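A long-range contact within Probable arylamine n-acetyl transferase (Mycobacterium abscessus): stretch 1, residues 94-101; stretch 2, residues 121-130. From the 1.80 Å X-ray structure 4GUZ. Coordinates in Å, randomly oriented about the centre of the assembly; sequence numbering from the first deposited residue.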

# COMPACT_ATOMS: atom_id res chain seq x y z
N GLY A 94 -0.55 -19.40 8.35
CA GLY A 94 -1.67 -20.30 8.10
C GLY A 94 -3.05 -19.69 7.97
O GLY A 94 -4.03 -20.33 8.34
N PHE A 95 -3.14 -18.44 7.44
CA PHE A 95 -4.44 -17.81 7.20
C PHE A 95 -5.02 -18.30 5.88
O PHE A 95 -4.25 -18.66 4.98
N ASP A 96 -6.36 -18.33 5.76
CA ASP A 96 -7.09 -18.65 4.53
C ASP A 96 -7.31 -17.31 3.82
O ASP A 96 -8.08 -16.49 4.30
N PHE A 97 -6.57 -17.05 2.74
CA PHE A 97 -6.66 -15.74 2.09
C PHE A 97 -6.51 -15.81 0.58
O PHE A 97 -6.06 -16.82 0.02
N TYR A 98 -6.81 -14.68 -0.07
CA TYR A 98 -6.67 -14.54 -1.50
C TYR A 98 -6.36 -13.08 -1.84
O TYR A 98 -6.59 -12.17 -1.04
N GLY A 99 -5.77 -12.92 -3.01
CA GLY A 99 -5.43 -11.62 -3.56
C GLY A 99 -6.53 -11.07 -4.42
O GLY A 99 -7.31 -11.82 -5.04
N ILE A 100 -6.62 -9.73 -4.45
CA ILE A 100 -7.58 -9.02 -5.28
C ILE A 100 -6.87 -7.82 -5.93
O ILE A 100 -5.72 -7.50 -5.58
N GLN A 101 -7.57 -7.17 -6.87
CA GLN A 101 -7.14 -5.96 -7.55
C GLN A 101 -8.21 -4.89 -7.46
O GLN A 101 -9.39 -5.18 -7.65
N VAL A 121 -8.94 -11.81 3.68
CA VAL A 121 -8.78 -12.91 4.63
C VAL A 121 -10.16 -13.47 5.02
O VAL A 121 -11.09 -12.70 5.30
N ARG A 122 -10.28 -14.82 5.04
CA ARG A 122 -11.50 -15.53 5.43
C ARG A 122 -11.37 -16.02 6.88
O ARG A 122 -10.48 -16.82 7.18
N LEU A 123 -12.24 -15.52 7.79
CA LEU A 123 -12.25 -15.90 9.21
C LEU A 123 -13.68 -16.19 9.63
O LEU A 123 -14.51 -15.28 9.69
N ALA A 124 -13.97 -17.48 9.90
CA ALA A 124 -15.28 -17.99 10.29
C ALA A 124 -16.35 -17.62 9.23
O ALA A 124 -16.12 -17.85 8.04
N ALA A 125 -17.47 -17.02 9.63
CA ALA A 125 -18.51 -16.66 8.66
C ALA A 125 -18.22 -15.30 7.95
O ALA A 125 -19.08 -14.81 7.22
N GLU A 126 -17.01 -14.74 8.13
CA GLU A 126 -16.68 -13.39 7.61
C GLU A 126 -15.48 -13.29 6.63
O GLU A 126 -14.66 -14.20 6.50
N GLN A 127 -15.39 -12.13 5.98
CA GLN A 127 -14.31 -11.72 5.08
C GLN A 127 -13.77 -10.36 5.54
O GLN A 127 -14.54 -9.48 5.93
N TRP A 128 -12.45 -10.21 5.52
CA TRP A 128 -11.72 -9.04 5.98
C TRP A 128 -10.81 -8.49 4.90
O TRP A 128 -9.89 -9.17 4.45
N LEU A 129 -11.04 -7.23 4.52
CA LEU A 129 -10.20 -6.57 3.53
C LEU A 129 -8.92 -6.08 4.18
O LEU A 129 -8.98 -5.32 5.15
N CYS A 130 -7.76 -6.51 3.65
CA CYS A 130 -6.47 -6.05 4.16
C CYS A 130 -5.81 -5.18 3.09
O CYS A 130 -5.07 -5.68 2.23

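Strands 96-101 and 121-123 run antiparallel, with 154° between their directions. Phe97 pairs with Val121 as an antiparallel non-hydrogen-bonded pair, CA to CA 4.3 Å, and Arg122 N donates to Asp96 O at 2.9 Å and 175°. Side chains lie on alternate faces of the sheet.

On the Val121 face, Phe95 (chi1 m) points toward the second stretch and sets its ring against two aliphatic bumps. Its CD1 lies 3.9 Å from Val121 CG1 and 4.4 Å from CD2 of Leu123 (m, t), the latter near the ring plane, at the edge. Val121 (chi1 t) directs its other methyl to Phe97 (chi1 p), with CG2 4.0 Å from Phe97 CB; this is the closest approach, and the end of the Phe97 side chain leads away.

On the Arg122 face, packing and polarity combine. Arg122 (m, t, m) forms a salt bridge with Asp96 (chi1 t), in which Arg122 NE makes weak, forked hydrogen bonds to Asp96 OD1 and OD2, both at 3.4 Å. Tyr98 (chi1 p) starts sideways, yet its ring extends inward: Tyr98 CE2 lies over one face of the guanidinium, 3.3 Å from Arg122 NH1. Beyond it, Tyr98 OH donates to OE1 of Gln127 (chi1 m, chi2 t), which points toward stretch 1, at 2.6 Å. Farther along, Ile100 (p, t) meets Leu129 (t, p) methyl to methyl, Ile100 CD1 to Leu129 CD1 at 3.9 Å.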

# COMPACT_ATOMS: atom_id res chain seq x y z
CB PHE A 95 -4.31 -16.27 7.16
CG PHE A 95 -4.09 -15.56 8.48
CD1 PHE A 95 -5.17 -15.09 9.23
CD2 PHE A 95 -2.80 -15.33 8.95
CE1 PHE A 95 -4.96 -14.39 10.41
CE2 PHE A 95 -2.59 -14.64 10.15
CZ PHE A 95 -3.66 -14.17 10.87
CB ASP A 96 -8.42 -19.37 4.84
CG ASP A 96 -9.32 -19.70 3.64
OD1 ASP A 96 -8.86 -19.55 2.49
OD2 ASP A 96 -10.46 -20.15 3.87
CB PHE A 97 -5.58 -14.79 2.68
CG PHE A 97 -4.19 -15.04 2.17
CD1 PHE A 97 -3.66 -14.27 1.13
CD2 PHE A 97 -3.41 -16.07 2.69
CE1 PHE A 97 -2.38 -14.54 0.63
CE2 PHE A 97 -2.13 -16.33 2.19
CZ PHE A 97 -1.63 -15.56 1.16
CB TYR A 98 -7.93 -15.05 -2.25
CG TYR A 98 -9.23 -14.37 -1.92
CD1 TYR A 98 -9.76 -13.39 -2.76
CD2 TYR A 98 -10.01 -14.78 -0.84
CE1 TYR A 98 -11.00 -12.80 -2.50
CE2 TYR A 98 -11.24 -14.17 -0.56
CZ TYR A 98 -11.73 -13.20 -1.40
OH TYR A 98 -12.95 -12.60 -1.14
CB ILE A 100 -8.87 -8.60 -4.52
CG1 ILE A 100 -8.55 -7.64 -3.35
CG2 ILE A 100 -9.73 -9.81 -4.09
CD1 ILE A 100 -9.76 -6.86 -2.87
CB GLN A 101 -6.79 -6.24 -9.03
CG GLN A 101 -5.49 -6.98 -9.19
CD GLN A 101 -4.32 -6.08 -9.44
OE1 GLN A 101 -4.03 -5.17 -8.66
NE2 GLN A 101 -3.59 -6.35 -10.50
CB VAL A 121 -7.96 -12.46 5.87
CG1 VAL A 121 -7.91 -13.55 6.94
CG2 VAL A 121 -6.54 -12.06 5.47
CB ARG A 122 -11.77 -16.71 4.48
CG ARG A 122 -12.37 -16.30 3.14
CD ARG A 122 -12.76 -17.51 2.34
NE ARG A 122 -11.66 -17.97 1.50
CZ ARG A 122 -11.60 -17.77 0.19
NH1 ARG A 122 -12.59 -17.16 -0.45
NH2 ARG A 122 -10.56 -18.21 -0.50
CB LEU A 123 -11.61 -14.85 10.14
CG LEU A 123 -10.12 -14.58 9.99
CD1 LEU A 123 -9.76 -13.24 10.60
CD2 LEU A 123 -9.28 -15.70 10.60
CB ALA A 124 -15.66 -17.48 11.68
CB ALA A 125 -19.87 -16.59 9.36
CB GLU A 126 -16.40 -12.46 8.80
CG GLU A 126 -17.41 -12.58 9.94
CD GLU A 126 -17.35 -11.50 10.99
OE1 GLU A 126 -16.64 -11.69 12.01
OE2 GLU A 126 -18.05 -10.47 10.83
CB GLN A 127 -14.80 -11.69 3.64
CG GLN A 127 -14.95 -13.11 3.07
CD GLN A 127 -15.21 -13.12 1.59
OE1 GLN A 127 -14.35 -13.53 0.82
NE2 GLN A 127 -16.39 -12.69 1.17
CB TRP A 128 -10.89 -9.40 7.22
CG TRP A 128 -11.77 -9.74 8.39
CD1 TRP A 128 -12.27 -10.96 8.70
CD2 TRP A 128 -12.30 -8.82 9.36
NE1 TRP A 128 -13.06 -10.88 9.82
CE2 TRP A 128 -13.12 -9.57 10.24
CE3 TRP A 128 -12.17 -7.44 9.57
CZ2 TRP A 128 -13.78 -8.99 11.33
CZ3 TRP A 128 -12.83 -6.87 10.64
CH2 TRP A 128 -13.62 -7.64 11.51
CB LEU A 129 -10.97 -5.39 2.90
CG LEU A 129 -10.16 -4.54 1.89
CD1 LEU A 129 -9.78 -5.35 0.69
CD2 LEU A 129 -10.92 -3.25 1.54
CB CYS A 130 -5.59 -7.21 4.60
SG CYS A 130 -6.26 -8.18 5.98